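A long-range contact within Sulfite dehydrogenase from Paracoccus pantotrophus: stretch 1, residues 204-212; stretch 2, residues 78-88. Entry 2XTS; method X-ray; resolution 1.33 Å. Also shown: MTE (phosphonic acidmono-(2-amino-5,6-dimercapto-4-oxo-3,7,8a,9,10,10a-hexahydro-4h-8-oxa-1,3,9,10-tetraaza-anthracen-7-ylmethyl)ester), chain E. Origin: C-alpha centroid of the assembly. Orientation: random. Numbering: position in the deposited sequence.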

# COMPACT_ATOMS: atom_id res chain seq x y z
N ARG A 204 9.39 -6.49 -1.41
CA ARG A 204 9.29 -7.51 -2.46
C ARG A 204 10.70 -7.93 -2.90
O ARG A 204 11.69 -7.21 -2.72
CB ARG A 204 8.44 -6.96 -3.62
CG ARG A 204 7.04 -6.57 -3.23
CD ARG A 204 6.28 -7.73 -2.60
NE ARG A 204 4.91 -7.46 -2.17
CZ ARG A 204 3.84 -7.55 -2.98
NH1 ARG A 204 3.99 -7.74 -4.28
NH2 ARG A 204 2.63 -7.37 -2.48
N LYS A 205 10.79 -9.14 -3.44
CA LYS A 205 12.06 -9.67 -3.91
C LYS A 205 12.78 -8.65 -4.79
O LYS A 205 13.96 -8.34 -4.59
CB LYS A 205 11.83 -10.94 -4.70
CG LYS A 205 13.09 -11.57 -5.28
CD LYS A 205 12.77 -12.86 -6.01
CE LYS A 205 13.93 -13.42 -6.77
NZ LYS A 205 13.48 -14.67 -7.45
N GLU A 206 12.04 -8.12 -5.75
CA GLU A 206 12.57 -7.23 -6.76
C GLU A 206 12.89 -5.84 -6.25
O GLU A 206 13.56 -5.07 -6.94
CB GLU A 206 11.58 -7.15 -7.94
CG GLU A 206 10.20 -6.56 -7.67
CD GLU A 206 9.16 -7.54 -7.17
OE1 GLU A 206 9.48 -8.60 -6.58
OE2 GLU A 206 7.97 -7.22 -7.38
N HIS A 207 12.43 -5.54 -5.04
CA HIS A 207 12.69 -4.26 -4.37
C HIS A 207 13.72 -4.38 -3.25
O HIS A 207 13.90 -3.47 -2.46
CB HIS A 207 11.39 -3.64 -3.84
CG HIS A 207 10.36 -3.40 -4.90
ND1 HIS A 207 9.01 -3.58 -4.69
CD2 HIS A 207 10.50 -2.96 -6.18
CE1 HIS A 207 8.36 -3.29 -5.81
NE2 HIS A 207 9.24 -2.89 -6.71
N GLY A 208 14.42 -5.50 -3.19
CA GLY A 208 15.57 -5.63 -2.30
C GLY A 208 15.45 -6.54 -1.10
O GLY A 208 16.30 -6.49 -0.23
N TYR A 209 14.42 -7.38 -1.06
CA TYR A 209 14.22 -8.26 0.10
C TYR A 209 15.49 -8.96 0.49
O TYR A 209 16.14 -9.54 -0.34
CB TYR A 209 13.20 -9.34 -0.23
CG TYR A 209 12.89 -10.33 0.88
CD1 TYR A 209 13.61 -11.50 1.02
CD2 TYR A 209 11.83 -10.11 1.75
CE1 TYR A 209 13.29 -12.42 2.01
CE2 TYR A 209 11.49 -11.02 2.72
CZ TYR A 209 12.22 -12.17 2.84
OH TYR A 209 11.87 -13.10 3.77
N PRO A 210 15.84 -8.95 1.78
CA PRO A 210 15.08 -8.47 2.92
C PRO A 210 15.45 -7.07 3.44
O PRO A 210 14.88 -6.64 4.43
CB PRO A 210 15.37 -9.53 3.99
CG PRO A 210 16.80 -9.86 3.71
CD PRO A 210 16.96 -9.81 2.21
N ALA A 211 16.36 -6.37 2.78
CA ALA A 211 16.79 -5.07 3.26
C ALA A 211 17.35 -4.21 2.13
O ALA A 211 18.17 -4.67 1.33
CB ALA A 211 17.85 -5.24 4.38
N ARG A 212 16.93 -2.95 2.09
CA ARG A 212 17.43 -1.97 1.13
C ARG A 212 17.73 -0.65 1.83
O ARG A 212 17.19 -0.38 2.90
CB ARG A 212 16.43 -1.71 -0.01
CG ARG A 212 15.28 -0.77 0.37
CD ARG A 212 14.36 -0.48 -0.79
NE ARG A 212 15.09 0.11 -1.91
CZ ARG A 212 14.65 0.13 -3.16
NH1 ARG A 212 13.40 -0.21 -3.44
NH2 ARG A 212 15.43 0.58 -4.13
N1 MTE E . 20.58 -2.04 -5.83
C2 MTE E . 21.27 -3.09 -6.27
N2 MTE E . 21.88 -3.88 -5.37
N3 MTE E . 21.34 -3.40 -7.58
C4 MTE E . 20.74 -2.65 -8.55
O4 MTE E . 20.85 -3.01 -9.74
N5 MTE E . 19.41 -0.58 -9.02
C6 MTE E . 19.27 0.75 -8.47
C7 MTE E . 18.65 0.80 -7.08
N8 MTE E . 19.31 -0.13 -6.21
C9 MTE E . 20.00 -1.47 -8.15
C10 MTE E . 19.96 -1.19 -6.71
C1' MTE E . 18.51 1.70 -9.38
S1' MTE E . 19.31 2.33 -10.80
C2' MTE E . 17.26 2.13 -9.08
S2' MTE E . 16.46 3.34 -10.00
C3' MTE E . 16.56 1.56 -7.86
O3' MTE E . 17.27 0.50 -7.20
C4' MTE E . 15.22 0.98 -8.27
O4' MTE E . 14.52 0.52 -7.10
P MTE E . 13.31 -0.50 -7.36
O1P MTE E . 12.37 0.39 -8.24
O2P MTE E . 13.77 -1.68 -8.15
O3P MTE E . 12.73 -0.76 -6.02
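Stretch 2, residues 78-88: GAIELSKQDYR

How does stretch 2 run along stretch 1? It follows in the same sequence direction: Ala-79 lies nearest Glu-206 (CA to CA 4.9 Å), Glu-81 nearest Lys-205, Leu-82 nearest Tyr-209 and Lys-84 nearest Pro-210, so the register advances overall despite one step back at its start. From Ala-79 to Leu-82 the chain is extended; at 84-86 it takes helical angles, and Tyr-87 N bonds back to Ser-83 O at 3.0 Å. Stretch 1 is more coiled, with a short 3-10 turn at 205-206 and a cis peptide before Pro-210. No direct hydrogen bond joins the two; they bury 541 Å² between them, both sides summed, and are joined by packing and bridging waters.

Why is the side chain of Lys-205 straight? Its CA-to-CB bond points toward stretch 2, and all four chi angles are t, so the chain is fully extended and passes across the Ala-79 to Glu-81 backbone. Lys-205 CG comes within 3.3 Å of Ile-80 O, and Lys-205 CE sits 3.4 Å from Ala-79 O and 3.8 Å from Glu-81 CB. Glu-81, with chi1 and chi2 both t, carries OE1 to a water 2.7 Å away; NZ of Lys-205 donates to the same water at 2.9 Å, linking the opposite charges indirectly. Beside them Ala-79 CB packs on Glu-206 CA at 3.8 Å, while the end of the Glu-206 side chain, with chi1 p, leads away.

What does Tyr-209 do with its ring and hydroxyl? Its CA-to-CB bond points sideways, but chi1 t brings the ring's end nearer stretch 2. Leu-82 O meets the ring edge, 3.3 Å from CD1 of Tyr-209, and this buried carbonyl has no hydrogen-bond partner in the model. Farther out, Tyr-209 OH is 3.4 Å from CE of Lys-84, whose chain is t from chi2 onward. A water donates to Tyr-209 OH and accepts from Lys-84 N, both at 2.8 Å. Another water joins the backbones, donating to Tyr-209 O and Ile-80 O and accepting from Leu-82 N.

How is the far end closed? Pro-210 points toward stretch 2, and its ring touches three residues: CD is 4.1 Å from Leu-82 CG, CB 3.7 Å from Lys-84 CG, and CG 3.7 Å from Tyr-87 CD1. Chi1 t on Tyr-87 extends its ring past the proline to Ala-211, whose CB is 3.6 Å from Tyr-87 OH. Arg-212 points away from stretch 2, and its NH1 donates to MTE O3P at 2.7 Å, so stretch 1 lies between stretch 2 and the cofactor's phosphate here.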

# COMPACT_ATOMS: atom_id res chain seq x y z
N GLY A 78 19.68 -8.48 -12.39
CA GLY A 78 18.41 -9.15 -12.10
C GLY A 78 18.00 -9.08 -10.63
O GLY A 78 18.76 -8.62 -9.78
N ALA A 79 16.79 -9.53 -10.35
CA ALA A 79 16.23 -9.53 -9.01
C ALA A 79 16.64 -10.83 -8.34
O ALA A 79 16.20 -11.90 -8.76
CB ALA A 79 14.71 -9.43 -9.08
N ILE A 80 17.45 -10.75 -7.30
CA ILE A 80 17.97 -11.96 -6.65
C ILE A 80 17.11 -12.40 -5.49
O ILE A 80 16.40 -11.61 -4.87
CB ILE A 80 19.43 -11.76 -6.16
CG1 ILE A 80 19.53 -10.60 -5.16
CG2 ILE A 80 20.35 -11.53 -7.36
CD1 ILE A 80 20.83 -10.60 -4.34
N GLU A 81 17.19 -13.70 -5.21
CA GLU A 81 16.55 -14.32 -4.08
C GLU A 81 17.52 -14.48 -2.92
O GLU A 81 18.49 -15.23 -2.98
CB GLU A 81 16.01 -15.69 -4.47
CG GLU A 81 15.34 -16.40 -3.30
CD GLU A 81 14.91 -17.80 -3.58
OE1 GLU A 81 13.83 -17.97 -4.15
OE2 GLU A 81 15.64 -18.72 -3.19
N LEU A 82 17.25 -13.76 -1.85
CA LEU A 82 18.12 -13.70 -0.68
C LEU A 82 17.28 -13.91 0.58
O LEU A 82 16.51 -13.04 1.00
CB LEU A 82 18.86 -12.36 -0.63
CG LEU A 82 19.86 -12.14 0.52
CD1 LEU A 82 20.85 -13.28 0.58
CD2 LEU A 82 20.55 -10.78 0.32
N SER A 83 17.37 -15.10 1.16
CA SER A 83 16.60 -15.42 2.38
C SER A 83 17.11 -14.62 3.56
O SER A 83 18.28 -14.23 3.60
CB SER A 83 16.65 -16.91 2.71
OG SER A 83 17.94 -17.23 3.19
N LYS A 84 16.25 -14.45 4.56
CA LYS A 84 16.65 -13.83 5.80
C LYS A 84 17.70 -14.67 6.54
O LYS A 84 18.51 -14.13 7.28
CB LYS A 84 15.41 -13.56 6.66
CG LYS A 84 14.54 -12.44 6.15
CD LYS A 84 13.21 -12.34 6.88
CE LYS A 84 12.46 -11.12 6.44
NZ LYS A 84 11.08 -11.04 6.99
N GLN A 85 17.68 -15.98 6.32
CA GLN A 85 18.68 -16.87 6.91
C GLN A 85 20.07 -16.66 6.31
O GLN A 85 21.08 -16.68 7.02
CB GLN A 85 18.30 -18.33 6.70
CG GLN A 85 17.22 -18.86 7.62
CD GLN A 85 15.80 -18.60 7.20
OE1 GLN A 85 15.54 -17.85 6.24
NE2 GLN A 85 14.87 -19.24 7.89
N ASP A 86 20.13 -16.45 5.00
CA ASP A 86 21.41 -16.25 4.31
C ASP A 86 21.94 -14.81 4.37
O ASP A 86 23.12 -14.57 4.13
CB ASP A 86 21.23 -16.65 2.85
CG ASP A 86 21.10 -18.15 2.64
OD1 ASP A 86 21.39 -18.93 3.59
OD2 ASP A 86 20.71 -18.54 1.52
N TYR A 87 21.06 -13.87 4.65
CA TYR A 87 21.41 -12.46 4.66
C TYR A 87 22.50 -12.14 5.69
O TYR A 87 22.46 -12.62 6.82
CB TYR A 87 20.16 -11.62 4.98
CG TYR A 87 20.42 -10.15 5.01
CD1 TYR A 87 20.43 -9.42 3.82
CD2 TYR A 87 20.69 -9.47 6.18
CE1 TYR A 87 20.69 -8.09 3.80
CE2 TYR A 87 20.95 -8.12 6.15
CZ TYR A 87 20.96 -7.43 4.97
OH TYR A 87 21.25 -6.09 5.01
N ARG A 88 23.46 -11.33 5.29
CA ARG A 88 24.45 -10.78 6.22
C ARG A 88 24.69 -9.33 5.86
O ARG A 88 24.77 -8.99 4.69
CB ARG A 88 25.77 -11.54 6.12
CG ARG A 88 25.74 -13.02 6.47
CD ARG A 88 25.49 -13.27 7.95
NE ARG A 88 25.64 -14.69 8.24
CZ ARG A 88 24.69 -15.60 8.07
NH1 ARG A 88 23.47 -15.26 7.64
NH2 ARG A 88 24.94 -16.87 8.36
O HOH W 1 15.43 -11.50 -2.23
O HOH W 2 12.19 -16.15 -5.31
O HOH W 3 13.59 -15.27 4.23